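Local coordinates for protein actin depolymerization factor 2 (Plasmodium berghei, PDB 2XFA) that probably binds actin and promotes the turnover of its filaments, as a small cofilin-like member of the actin-depolymerizing factor family, at residues S8-S13 with A111-S116; D14-E19 with I32-E37; E40-D45 with C72-A77; F96-L101 with K105-Y110; L128-D133 with E139-I144. All coordinates share one frame; numbering follows the deposited sequence.

Interaction 1 of 5, residues S8-S13 with A111-S116; sequences SGVNVS and AASKES
At V12 chi1 (-171°) sets CG2 beside the backbone N, against S116. At S113 chi1 (-63°) sets OG beside the backbone N and opposite the carbonyl carbon, where it bonds L109 O and a water. The contact belongs to the actin-depolymerizing factor homology fold. Here the N-terminal arm runs alongside helix 104-118. In cofilin relatives this arm and this helix form part of the actin-binding surface, so the region probably has that role here too.

At the arm's start S8 is poorly ordered, and it approaches A112 only loosely. V10 is also uncertain. Its CG1 nearly eclipses the backbone N, and the 3.0 Å from V10 CG1 to S113 OG is too tight to trust as modelled. V10 also packs on L109 and on I42.

No direct hydrogen bond crosses between 8-13 and 111-116. A water does the joining. It donates to S113 OG at 2.9 Å, and it makes weak bonds to S8 O and V10 N. The L109 O that S113 OG also bonds lies one turn back in the helix. The hydroxyl is therefore held from both the helix and the water.

Backbone bonds from N11 to E40 and I42 place the arm at the edge of the sheet. Next along the arm, V12 packs a single methyl against the helix backbone and side chain: V12 CG2 lies 4.2 Å from S116 CB and 3.7 Å from S116 O.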
# COMPACT_ATOMS: atom_id res chain seq x y z
N SER A 8 17.68 8.05 7.33
CA SER A 8 17.57 9.07 6.28
C SER A 8 16.49 10.10 6.61
O SER A 8 15.70 9.91 7.53
CB SER A 8 17.33 8.43 4.90
OG SER A 8 18.55 7.98 4.33
N GLY A 9 16.47 11.19 5.85
CA GLY A 9 15.75 12.38 6.28
C GLY A 9 14.41 12.71 5.65
O GLY A 9 14.27 13.75 5.01
N VAL A 10 13.41 11.86 5.86
CA VAL A 10 12.06 12.17 5.42
C VAL A 10 11.05 12.13 6.59
O VAL A 10 11.21 11.33 7.52
CB VAL A 10 11.61 11.27 4.23
CG1 VAL A 10 12.68 10.25 3.89
CG2 VAL A 10 10.28 10.59 4.53
N ASN A 11 10.06 13.01 6.55
CA ASN A 11 8.98 13.04 7.54
C ASN A 11 7.63 12.71 6.90
O ASN A 11 7.52 12.58 5.67
CB ASN A 11 8.90 14.40 8.23
CG ASN A 11 8.12 15.43 7.43
OD1 ASN A 11 7.96 15.29 6.22
ND2 ASN A 11 7.64 16.47 8.10
N VAL A 12 6.60 12.60 7.74
CA VAL A 12 5.29 12.12 7.30
C VAL A 12 4.21 13.20 7.40
O VAL A 12 3.92 13.70 8.48
CB VAL A 12 4.83 10.91 8.15
CG1 VAL A 12 3.58 10.28 7.55
CG2 VAL A 12 5.95 9.89 8.27
N SER A 13 3.61 13.53 6.26
CA SER A 13 2.55 14.54 6.20
C SER A 13 1.29 14.09 6.92
O SER A 13 0.90 12.93 6.84
CB SER A 13 2.20 14.86 4.75
OG SER A 13 1.15 15.81 4.70
N ALA A 111 12.80 2.23 1.78
CA ALA A 111 12.96 1.19 2.78
C ALA A 111 13.29 1.82 4.12
O ALA A 111 12.77 1.40 5.13
CB ALA A 111 14.04 0.21 2.37
N ALA A 112 14.15 2.84 4.12
CA ALA A 112 14.61 3.40 5.38
C ALA A 112 13.54 4.26 6.03
O ALA A 112 13.64 4.57 7.20
CB ALA A 112 15.89 4.20 5.18
N SER A 113 12.52 4.62 5.26
CA SER A 113 11.42 5.48 5.70
C SER A 113 10.15 4.69 6.02
O SER A 113 9.24 5.19 6.68
CB SER A 113 11.06 6.50 4.60
OG SER A 113 12.14 7.38 4.32
N LYS A 114 10.08 3.46 5.52
CA LYS A 114 8.88 2.64 5.66
C LYS A 114 8.38 2.65 7.13
O LYS A 114 7.20 2.92 7.40
CB LYS A 114 9.19 1.23 5.19
CG LYS A 114 8.06 0.22 5.31
CD LYS A 114 8.57 -1.15 4.82
CE LYS A 114 7.88 -2.33 5.51
NZ LYS A 114 6.88 -3.05 4.64
N GLU A 115 9.29 2.38 8.06
CA GLU A 115 8.94 2.35 9.49
C GLU A 115 8.28 3.63 10.00
O GLU A 115 7.39 3.60 10.86
CB GLU A 115 10.19 2.07 10.36
CG GLU A 115 10.98 0.81 10.00
CD GLU A 115 12.08 1.06 8.97
OE1 GLU A 115 13.25 1.28 9.37
OE2 GLU A 115 11.76 1.03 7.75
N SER A 116 8.76 4.77 9.51
CA SER A 116 8.23 6.07 9.90
C SER A 116 6.76 6.15 9.55
O SER A 116 5.98 6.74 10.27
CB SER A 116 9.00 7.19 9.20
OG SER A 116 10.39 7.13 9.47
O HOH W 1 13.86 8.60 6.25

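Interaction 2 of 5, residues D14-E19 with I32-E37; sequences DECIYE and IIYKIE
C16 meets the Y34 ring with its sulfur at a slant, neither squarely over the face nor squarely at the edge. SG lies 4.6 Å from the ring centroid, 65° off the ring normal. This is a sulfur-aromatic contact between helix 14-24 and the central strand 31-37, part of the helix-on-sheet packing of the actin-depolymerizing factor homology fold. C16 SG lies 3.6 Å from both Y34 CD1 and Y34 CE1, beside that bond of the ring. The cysteine CB adds a second touch, 3.6 Å from Y34 CE1.

The ring reaches past C16 to the helix backbone. Y34 OH donates to C16 O at 3.0 Å. The C=O...O angle is 130°, and the hydroxyl stands above the carbonyl plane, 39° out of it. The bond ties the buried phenol oxygen to the helix backbone.

I32, two residues back on the strand, lays CG2 on one face of the same ring, offset toward the rim. F20 and L117 also pack on Y34, so helices 14-24 and 104-118 both reach it.

I32 sends its other branch, ending in CD1, to the next turn of the helix. The E19 side chain starts toward the strand and then bends at chi2, carrying its carboxylate off. E19 OE1 bonds N29 and has a long, weak ion pair with R22. Only the aliphatic root of E19 and its backbone meet I32: I32 CD1 lies 4.0 Å from E19 CB and 3.6 Å from E19 O.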
# COMPACT_ATOMS: atom_id res chain seq x y z
N ASP A 14 0.64 15.03 7.61
CA ASP A 14 -0.54 14.73 8.42
C ASP A 14 -1.76 14.28 7.62
O ASP A 14 -2.60 13.54 8.13
CB ASP A 14 -0.89 15.93 9.30
CG ASP A 14 0.28 16.39 10.14
OD1 ASP A 14 0.54 15.75 11.19
OD2 ASP A 14 0.96 17.36 9.75
N GLU A 15 -1.87 14.71 6.36
CA GLU A 15 -2.90 14.20 5.47
C GLU A 15 -2.80 12.67 5.35
O GLU A 15 -3.79 11.98 5.11
CB GLU A 15 -2.79 14.83 4.08
CG GLU A 15 -4.05 15.60 3.62
CD GLU A 15 -4.93 14.81 2.64
OE1 GLU A 15 -6.13 14.60 2.95
OE2 GLU A 15 -4.44 14.41 1.55
N CYS A 16 -1.59 12.14 5.53
CA CYS A 16 -1.35 10.71 5.38
C CYS A 16 -2.22 9.94 6.35
O CYS A 16 -2.97 9.05 5.94
CB CYS A 16 0.11 10.37 5.64
SG CYS A 16 1.18 10.78 4.26
N ILE A 17 -2.13 10.30 7.63
CA ILE A 17 -2.89 9.63 8.66
C ILE A 17 -4.37 10.00 8.56
O ILE A 17 -5.25 9.18 8.83
CB ILE A 17 -2.35 9.93 10.08
CG1 ILE A 17 -0.83 9.71 10.14
CG2 ILE A 17 -3.02 9.05 11.11
CD1 ILE A 17 -0.02 10.87 9.59
N TYR A 18 -4.63 11.24 8.15
CA TYR A 18 -6.00 11.68 7.92
C TYR A 18 -6.71 10.69 7.01
O TYR A 18 -7.78 10.20 7.35
CB TYR A 18 -6.02 13.07 7.27
CG TYR A 18 -7.39 13.54 6.81
CD1 TYR A 18 -8.39 13.82 7.73
CD2 TYR A 18 -7.68 13.72 5.46
CE1 TYR A 18 -9.65 14.26 7.32
CE2 TYR A 18 -8.93 14.16 5.03
CZ TYR A 18 -9.91 14.42 5.97
OH TYR A 18 -11.15 14.86 5.57
N GLU A 19 -6.12 10.40 5.86
CA GLU A 19 -6.77 9.54 4.87
C GLU A 19 -6.83 8.08 5.31
O GLU A 19 -7.83 7.40 5.09
CB GLU A 19 -6.08 9.64 3.51
CG GLU A 19 -6.19 11.02 2.86
CD GLU A 19 -7.63 11.44 2.57
OE1 GLU A 19 -8.56 10.63 2.76
OE2 GLU A 19 -7.83 12.60 2.13
N ILE A 32 -5.12 3.60 -0.59
CA ILE A 32 -4.39 4.85 -0.63
C ILE A 32 -3.03 4.44 -1.11
O ILE A 32 -2.54 3.40 -0.70
CB ILE A 32 -4.21 5.46 0.74
CG1 ILE A 32 -5.57 5.67 1.41
CG2 ILE A 32 -3.47 6.78 0.63
CD1 ILE A 32 -5.47 5.76 2.95
N ILE A 33 -2.45 5.23 -2.02
CA ILE A 33 -1.07 5.05 -2.41
C ILE A 33 -0.32 6.30 -1.94
O ILE A 33 -0.79 7.40 -2.14
CB ILE A 33 -0.94 4.84 -3.94
CG1 ILE A 33 -1.61 3.52 -4.33
CG2 ILE A 33 0.51 4.76 -4.35
CD1 ILE A 33 -1.72 3.30 -5.78
N TYR A 34 0.82 6.11 -1.29
CA TYR A 34 1.62 7.21 -0.75
C TYR A 34 2.94 7.25 -1.48
O TYR A 34 3.41 6.21 -1.94
CB TYR A 34 1.98 6.94 0.72
CG TYR A 34 0.83 6.86 1.66
CD1 TYR A 34 0.29 8.01 2.21
CD2 TYR A 34 0.28 5.64 2.01
CE1 TYR A 34 -0.77 7.94 3.09
CE2 TYR A 34 -0.78 5.56 2.87
CZ TYR A 34 -1.29 6.73 3.42
OH TYR A 34 -2.35 6.66 4.29
N LYS A 35 3.58 8.41 -1.51
CA LYS A 35 4.89 8.47 -2.11
C LYS A 35 5.76 9.46 -1.36
O LYS A 35 5.27 10.25 -0.56
CB LYS A 35 4.77 8.94 -3.56
CG LYS A 35 4.33 10.38 -3.66
CD LYS A 35 3.91 10.77 -5.07
CE LYS A 35 4.37 12.20 -5.38
NZ LYS A 35 3.28 13.05 -5.93
N ILE A 36 7.06 9.40 -1.60
CA ILE A 36 7.93 10.43 -1.04
C ILE A 36 8.08 11.54 -2.06
O ILE A 36 8.59 11.34 -3.16
CB ILE A 36 9.29 9.86 -0.63
CG1 ILE A 36 9.07 8.75 0.42
CG2 ILE A 36 10.19 10.97 -0.07
CD1 ILE A 36 10.28 7.88 0.70
N GLU A 37 7.60 12.72 -1.69
CA GLU A 37 7.71 13.88 -2.56
C GLU A 37 8.98 14.65 -2.26
O GLU A 37 9.33 14.90 -1.10
CB GLU A 37 6.50 14.78 -2.39
CG GLU A 37 6.29 15.72 -3.57
CD GLU A 37 5.13 16.68 -3.35
OE1 GLU A 37 4.97 17.17 -2.21
OE2 GLU A 37 4.40 16.95 -4.33

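Interaction 3 of 5, residues E40-D45 with C72-A77; sequences EKIVVD and CRYIIA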
# COMPACT_ATOMS: atom_id res chain seq x y z
N GLU A 40 11.67 14.11 0.81
CA GLU A 40 11.67 14.51 2.22
C GLU A 40 10.31 14.53 2.92
O GLU A 40 10.22 14.86 4.10
CB GLU A 40 12.39 15.86 2.39
CG GLU A 40 12.71 16.22 3.85
CD GLU A 40 13.74 17.35 3.99
OE1 GLU A 40 14.23 17.84 2.95
OE2 GLU A 40 14.04 17.73 5.14
N LYS A 41 9.25 14.18 2.21
CA LYS A 41 7.93 14.24 2.81
C LYS A 41 7.08 13.11 2.25
O LYS A 41 6.92 13.03 1.05
CB LYS A 41 7.28 15.57 2.47
CG LYS A 41 6.25 16.08 3.46
CD LYS A 41 5.60 17.34 2.91
CE LYS A 41 5.04 18.21 4.02
NZ LYS A 41 4.10 17.45 4.90
N ILE A 42 6.53 12.26 3.11
CA ILE A 42 5.65 11.20 2.59
C ILE A 42 4.29 11.83 2.38
O ILE A 42 3.77 12.49 3.27
CB ILE A 42 5.58 9.99 3.51
CG1 ILE A 42 6.99 9.39 3.67
CG2 ILE A 42 4.56 8.95 2.98
CD1 ILE A 42 7.05 8.10 4.43
N VAL A 43 3.74 11.67 1.18
CA VAL A 43 2.47 12.31 0.82
C VAL A 43 1.49 11.33 0.12
O VAL A 43 1.90 10.28 -0.36
CB VAL A 43 2.72 13.55 -0.06
CG1 VAL A 43 3.17 13.14 -1.44
CG2 VAL A 43 1.48 14.40 -0.16
N VAL A 44 0.21 11.68 0.10
CA VAL A 44 -0.81 10.91 -0.61
C VAL A 44 -0.65 11.08 -2.12
O VAL A 44 -0.65 12.20 -2.64
CB VAL A 44 -2.21 11.40 -0.23
CG1 VAL A 44 -3.26 10.72 -1.10
CG2 VAL A 44 -2.48 11.14 1.23
N ASP A 45 -0.51 9.97 -2.83
CA ASP A 45 -0.38 10.02 -4.28
C ASP A 45 -1.73 9.77 -4.96
O ASP A 45 -2.11 10.47 -5.89
CB ASP A 45 0.65 8.99 -4.72
CG ASP A 45 0.74 8.87 -6.24
OD1 ASP A 45 0.45 9.87 -6.94
OD2 ASP A 45 1.12 7.77 -6.72
N CYS A 72 9.15 3.31 -6.42
CA CYS A 72 8.62 2.78 -5.16
C CYS A 72 7.36 3.49 -4.68
O CYS A 72 7.19 4.70 -4.85
CB CYS A 72 9.70 2.85 -4.09
SG CYS A 72 11.18 1.97 -4.53
N ARG A 73 6.45 2.71 -4.08
CA ARG A 73 5.26 3.24 -3.43
C ARG A 73 4.93 2.51 -2.12
O ARG A 73 5.33 1.38 -1.93
CB ARG A 73 4.04 3.14 -4.35
CG ARG A 73 4.08 4.09 -5.59
CD ARG A 73 4.23 5.55 -5.15
NE ARG A 73 4.05 6.50 -6.25
CZ ARG A 73 5.05 7.11 -6.88
NH1 ARG A 73 6.30 6.84 -6.53
NH2 ARG A 73 4.81 7.97 -7.87
N TYR A 74 4.20 3.16 -1.22
CA TYR A 74 3.55 2.46 -0.13
C TYR A 74 2.08 2.41 -0.47
O TYR A 74 1.50 3.41 -0.89
CB TYR A 74 3.69 3.22 1.19
CG TYR A 74 5.10 3.57 1.56
CD1 TYR A 74 6.05 2.58 1.74
CD2 TYR A 74 5.48 4.89 1.72
CE1 TYR A 74 7.34 2.90 2.10
CE2 TYR A 74 6.77 5.21 2.07
CZ TYR A 74 7.69 4.20 2.27
OH TYR A 74 8.97 4.51 2.63
N ILE A 75 1.48 1.26 -0.30
CA ILE A 75 0.06 1.16 -0.54
C ILE A 75 -0.64 0.64 0.73
O ILE A 75 -0.18 -0.33 1.34
CB ILE A 75 -0.23 0.19 -1.72
CG1 ILE A 75 0.56 0.63 -2.97
CG2 ILE A 75 -1.71 0.11 -2.01
CD1 ILE A 75 1.68 -0.33 -3.30
N ILE A 76 -1.71 1.31 1.13
CA ILE A 76 -2.61 0.77 2.11
C ILE A 76 -3.93 0.40 1.41
O ILE A 76 -4.52 1.24 0.73
CB ILE A 76 -2.85 1.76 3.27
CG1 ILE A 76 -1.53 2.06 3.98
CG2 ILE A 76 -3.85 1.19 4.27
CD1 ILE A 76 -1.63 3.12 5.04
N ALA A 77 -4.38 -0.84 1.60
CA ALA A 77 -5.58 -1.35 0.95
C ALA A 77 -6.48 -2.08 1.94
O ALA A 77 -6.01 -2.91 2.70
CB ALA A 77 -5.20 -2.30 -0.15
O HOH W 2 2.38 9.92 -8.79
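R73 and D45 form a salt bridge across the sheet through one direct bond. R73 NE donates to D45 OD2 at 3.2 Å, with an N-H...O angle of 160°. The oxygen lies near the guanidinium plane, at its edge. The carboxylate is turned the other way: NE comes from above its plane, and the two planes stand 77° apart. This is a single-bond bridge, not a paired one. A water bridges the same two groups a second time. It donates to D45 OD1 at 2.7 Å and accepts from R73 NH2 at 3.2 Å.

On the opposite face of the sheet I42 meets Y74. I42 CD1 touches the ring obliquely at Y74 CE2, 3.7 Å away, and the two side chains lie nearly perpendicular.

The next shell fixes these groups. R73 bends at chi2 (-57°), which folds its head back along its own strand. There NH1 donates to C72 O at 2.9 Å, and NH2 has a salt bridge to E71. All three guanidinium nitrogens are thus engaged. The K35 side chain packs on both R73 and D45. Y74 OH bonds Y110 O of helix 104-118, and the Y74 ring meets those of Y110 and F96. V10 of the N-terminal arm leans on I42.

The two segments are not sheet neighbours. Strand 31-37 runs between them, antiparallel to both, and E40 and K41 form a classic beta bulge opposite E37. Side chains of strands 41-48 and 73-81 thus meet across strand 31-37 in the mixed sheet of the actin-depolymerizing factor homology fold.

Interaction 4 of 5, residues F96-L101 with K105-Y110; sequences FWSPGL and KEKMLY
K107 leaves the helix at CB and reaches across to the loop that follows strand 89-97. Its CG passes 3.7 Å from S98 OG. CD lies 3.9 Å from P99 O. The chain then turns at chi3 (109°) and chi4 (55°), curling the tip in toward the loop. CE is 3.8 Å from both P99 O and S98 OG. The tip, NZ, donates two hydrogen bonds, to S98 OG at 2.9 Å and to P99 O at 2.9 Å. The ammonium stands high above the P99 carbonyl plane, 74° out of it, so this bond is not directed at a lone pair. S98 O is close to NZ too, but the angle is poor; it accepts instead from T131 OG1.

One turn further along the helix, the F96 ring meets the root of Y110. F96 CE1 is 3.6 Å from Y110 CB, while the Y110 phenol runs on to bond I36 N.

The contact joins strand to helix at the start of a beta-alpha-beta crossover made by 89-97, 104-118 and 126-130. The F96 ring against Y110 CB is apolar. At the lysine tip two oxygens accept from the ammonium, which would probably spread its charge into the loop.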
# COMPACT_ATOMS: atom_id res chain seq x y z
N PHE A 96 4.60 -2.50 0.57
CA PHE A 96 5.73 -1.71 0.13
C PHE A 96 6.14 -2.24 -1.24
O PHE A 96 6.72 -3.34 -1.38
CB PHE A 96 6.88 -1.80 1.14
CG PHE A 96 8.16 -1.13 0.69
CD1 PHE A 96 8.14 -0.08 -0.22
CD2 PHE A 96 9.37 -1.55 1.21
CE1 PHE A 96 9.33 0.53 -0.62
CE2 PHE A 96 10.56 -0.96 0.81
CZ PHE A 96 10.55 0.08 -0.09
N TRP A 97 5.79 -1.46 -2.26
CA TRP A 97 6.15 -1.75 -3.66
C TRP A 97 7.53 -1.19 -3.92
O TRP A 97 7.74 0.04 -3.86
CB TRP A 97 5.16 -1.08 -4.58
CG TRP A 97 5.49 -1.14 -6.07
CD1 TRP A 97 5.60 -0.07 -6.91
CD2 TRP A 97 5.74 -2.31 -6.88
NE1 TRP A 97 5.88 -0.49 -8.20
CE2 TRP A 97 5.98 -1.85 -8.21
CE3 TRP A 97 5.76 -3.67 -6.62
CZ2 TRP A 97 6.25 -2.73 -9.28
CZ3 TRP A 97 6.04 -4.54 -7.67
CH2 TRP A 97 6.29 -4.06 -8.98
N SER A 98 8.47 -2.09 -4.17
CA SER A 98 9.84 -1.70 -4.39
C SER A 98 10.42 -2.46 -5.58
O SER A 98 11.09 -3.48 -5.39
CB SER A 98 10.67 -1.99 -3.13
OG SER A 98 11.99 -1.50 -3.26
N PRO A 99 10.19 -1.96 -6.80
CA PRO A 99 10.62 -2.68 -8.01
C PRO A 99 12.10 -2.53 -8.29
O PRO A 99 12.74 -1.58 -7.85
CB PRO A 99 9.79 -2.03 -9.14
CG PRO A 99 9.54 -0.66 -8.70
CD PRO A 99 9.48 -0.71 -7.13
N GLY A 100 12.63 -3.48 -9.05
CA GLY A 100 14.05 -3.54 -9.35
C GLY A 100 14.58 -2.39 -10.17
O GLY A 100 15.76 -2.04 -10.03
N LEU A 101 13.74 -1.79 -11.02
CA LEU A 101 14.21 -0.73 -11.92
C LEU A 101 14.12 0.66 -11.29
O LEU A 101 14.39 1.66 -11.95
CB LEU A 101 13.46 -0.76 -13.26
CG LEU A 101 13.95 -1.89 -14.15
CD1 LEU A 101 13.19 -1.88 -15.50
CD2 LEU A 101 15.47 -1.74 -14.37
N LYS A 105 19.07 5.24 -4.93
CA LYS A 105 18.81 6.40 -4.08
C LYS A 105 17.38 6.37 -3.52
O LYS A 105 17.13 6.76 -2.38
CB LYS A 105 19.02 7.68 -4.90
CG LYS A 105 19.89 7.49 -6.16
CD LYS A 105 21.38 7.39 -5.80
CE LYS A 105 21.77 5.99 -5.32
NZ LYS A 105 22.82 5.98 -4.25
N GLU A 106 16.46 5.88 -4.34
CA GLU A 106 15.04 5.81 -4.02
C GLU A 106 14.72 4.53 -3.26
O GLU A 106 14.07 4.57 -2.21
CB GLU A 106 14.22 5.90 -5.32
CG GLU A 106 12.75 6.23 -5.13
CD GLU A 106 11.91 6.02 -6.40
OE1 GLU A 106 12.35 6.44 -7.50
OE2 GLU A 106 10.81 5.45 -6.27
N LYS A 107 15.17 3.39 -3.78
CA LYS A 107 14.98 2.14 -3.05
C LYS A 107 15.38 2.26 -1.57
O LYS A 107 14.60 1.96 -0.68
CB LYS A 107 15.72 0.98 -3.72
CG LYS A 107 14.91 0.27 -4.78
CD LYS A 107 15.72 -0.80 -5.49
CE LYS A 107 15.25 -2.20 -5.10
NZ LYS A 107 13.79 -2.42 -5.32
N MET A 108 16.61 2.69 -1.31
CA MET A 108 17.07 2.80 0.08
C MET A 108 16.23 3.77 0.90
O MET A 108 15.80 3.44 1.99
CB MET A 108 18.57 3.13 0.14
CG MET A 108 19.45 1.97 -0.34
SD MET A 108 21.23 2.27 -0.26
CE MET A 108 21.61 1.82 1.44
N LEU A 109 15.95 4.95 0.35
CA LEU A 109 15.13 5.93 1.05
C LEU A 109 13.73 5.41 1.41
O LEU A 109 13.25 5.63 2.51
CB LEU A 109 15.00 7.20 0.22
CG LEU A 109 14.56 8.39 1.08
CD1 LEU A 109 15.77 9.00 1.79
CD2 LEU A 109 13.84 9.43 0.24
N TYR A 110 13.07 4.75 0.47
CA TYR A 110 11.76 4.19 0.77
C TYR A 110 11.83 3.12 1.88
O TYR A 110 11.02 3.11 2.80
CB TYR A 110 11.11 3.61 -0.49
CG TYR A 110 10.29 4.62 -1.25
CD1 TYR A 110 10.87 5.43 -2.21
CD2 TYR A 110 8.95 4.76 -1.00
CE1 TYR A 110 10.10 6.35 -2.93
CE2 TYR A 110 8.18 5.66 -1.72
CZ TYR A 110 8.76 6.44 -2.68
OH TYR A 110 7.98 7.34 -3.35

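Interaction 5 of 5, residues L128-D133 with E139-I144; sequences LEITCD and EELKAI
Strand 128-130, with L128 and I130 facing the helix, runs at 152° to the axis of helix segment 139-144, nearly antiparallel, with 10.1 Å between the axes at closest approach. L128 forks against two helix residues. Its CD1 presses on L141 CD2 at 3.5 Å, closer than methyl groups normally pack, and its CD2 lies 3.6 Å from I144 CG2. L128 stands nearly perpendicular to L141, whereas L128 and I144 run alongside each other in opposing senses. At I130 chi1 (-59°) and an extended chi2 carry CD1 out to L141 CG, 3.7 Å away.

This is the C-terminal helix of the actin-depolymerizing factor homology fold lying over the edge strand 126-130. L141 also packs on I95 of the neighbouring strand.

Past the strand's end the carboxylate of E140 packs against carbons of C132 and I130. The E140 chain runs out extended beyond CG to get there. E140 OE1 is 3.4 Å from C132 CB, and E140 OE2 is 3.5 Å from I130 CG2. A water beside them accepts from T131 N at 2.9 Å; its approach to E140 OE2 is too short to be certain.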
# COMPACT_ATOMS: atom_id res chain seq x y z
N LEU A 128 3.53 -6.12 3.85
CA LEU A 128 4.13 -6.91 2.77
C LEU A 128 5.18 -6.11 2.02
O LEU A 128 5.05 -4.92 1.85
CB LEU A 128 3.07 -7.30 1.74
CG LEU A 128 1.81 -8.03 2.21
CD1 LEU A 128 0.86 -8.29 1.06
CD2 LEU A 128 2.24 -9.32 2.85
N GLU A 129 6.21 -6.79 1.55
CA GLU A 129 7.14 -6.17 0.64
C GLU A 129 7.12 -6.98 -0.65
O GLU A 129 7.27 -8.22 -0.61
CB GLU A 129 8.55 -6.12 1.24
CG GLU A 129 9.58 -5.40 0.35
CD GLU A 129 10.99 -5.44 0.95
OE1 GLU A 129 11.16 -5.04 2.12
OE2 GLU A 129 11.93 -5.86 0.24
N ILE A 130 6.91 -6.27 -1.76
CA ILE A 130 6.90 -6.85 -3.10
C ILE A 130 7.93 -6.15 -3.99
O ILE A 130 7.91 -4.93 -4.17
CB ILE A 130 5.51 -6.72 -3.75
CG1 ILE A 130 4.46 -7.43 -2.89
CG2 ILE A 130 5.53 -7.32 -5.15
CD1 ILE A 130 3.08 -7.43 -3.52
N THR A 131 8.81 -6.94 -4.58
CA THR A 131 9.92 -6.40 -5.33
C THR A 131 10.01 -7.06 -6.73
O THR A 131 11.02 -6.94 -7.42
CB THR A 131 11.21 -6.68 -4.55
OG1 THR A 131 12.33 -6.07 -5.22
CG2 THR A 131 11.42 -8.19 -4.40
N CYS A 132 8.97 -7.76 -7.13
CA CYS A 132 8.98 -8.46 -8.41
C CYS A 132 8.90 -7.45 -9.56
O CYS A 132 9.00 -6.24 -9.35
CB CYS A 132 7.85 -9.49 -8.48
SG CYS A 132 6.20 -8.77 -8.21
N ASP A 133 8.76 -7.95 -10.79
CA ASP A 133 8.48 -7.08 -11.93
C ASP A 133 7.00 -6.71 -11.91
O ASP A 133 6.15 -7.50 -11.47
CB ASP A 133 8.82 -7.77 -13.27
CG ASP A 133 8.76 -6.79 -14.45
OD1 ASP A 133 7.68 -6.67 -15.07
OD2 ASP A 133 9.77 -6.11 -14.73
N GLU A 139 -0.24 -11.30 -9.68
CA GLU A 139 -0.26 -12.71 -9.29
C GLU A 139 0.44 -12.94 -7.95
O GLU A 139 0.03 -13.75 -7.14
CB GLU A 139 0.39 -13.58 -10.37
CG GLU A 139 0.51 -15.04 -9.96
CD GLU A 139 0.74 -16.00 -11.12
OE1 GLU A 139 1.44 -15.61 -12.10
OE2 GLU A 139 0.24 -17.15 -11.05
N GLU A 140 1.51 -12.20 -7.72
CA GLU A 140 2.27 -12.37 -6.50
C GLU A 140 1.46 -11.90 -5.29
O GLU A 140 1.37 -12.60 -4.30
CB GLU A 140 3.60 -11.62 -6.59
CG GLU A 140 4.71 -12.30 -5.82
CD GLU A 140 6.09 -11.71 -6.07
OE1 GLU A 140 6.85 -12.29 -6.89
OE2 GLU A 140 6.41 -10.69 -5.43
N LEU A 141 0.87 -10.72 -5.38
CA LEU A 141 0.09 -10.23 -4.24
C LEU A 141 -1.03 -11.20 -3.92
O LEU A 141 -1.28 -11.49 -2.76
CB LEU A 141 -0.51 -8.86 -4.53
CG LEU A 141 -0.57 -7.70 -3.53
CD1 LEU A 141 -1.77 -6.82 -3.89
CD2 LEU A 141 -0.58 -8.09 -2.08
N LYS A 142 -1.73 -11.69 -4.95
CA LYS A 142 -2.80 -12.65 -4.74
C LYS A 142 -2.28 -13.91 -4.03
O LYS A 142 -2.85 -14.34 -3.02
CB LYS A 142 -3.52 -12.98 -6.06
CG LYS A 142 -4.80 -13.79 -5.87
CD LYS A 142 -5.61 -13.84 -7.18
CE LYS A 142 -6.75 -14.86 -7.11
NZ LYS A 142 -7.66 -14.64 -5.94
N ALA A 143 -1.17 -14.45 -4.53
CA ALA A 143 -0.55 -15.65 -3.97
C ALA A 143 -0.22 -15.41 -2.51
O ALA A 143 -0.52 -16.23 -1.66
CB ALA A 143 0.72 -16.01 -4.74
N ILE A 144 0.39 -14.28 -2.22
CA ILE A 144 0.70 -13.95 -0.83
C ILE A 144 -0.58 -13.89 -0.00
O ILE A 144 -0.74 -14.58 0.99
CB ILE A 144 1.42 -12.63 -0.75
CG1 ILE A 144 2.89 -12.81 -1.15
CG2 ILE A 144 1.33 -12.07 0.66
CD1 ILE A 144 3.58 -11.49 -1.49
O HOH W 3 8.64 -9.84 -4.73

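Overall arrangement
All five contacts reach one mixed sheet. Interactions 2 and 3 lie closest, with centres about 5 Å apart: strand 31-37 lies between the two strands of interaction 3, and I33 O and D45 N are 2.7 Å apart there. Helix 104-118 serves both interaction 1 and interaction 4, and Y110 ties it inward: its OH is 2.9 Å from I36 N of interaction 2, and its O bonds Y74 of interaction 3. This shared helix is probably part of the actin-binding surface, as in cofilin relatives. Interaction 5 stands off at the other edge, about 22 Å from interactions 1 and 2 between centres. It joins interaction 4 through the F96 and L128 backbones.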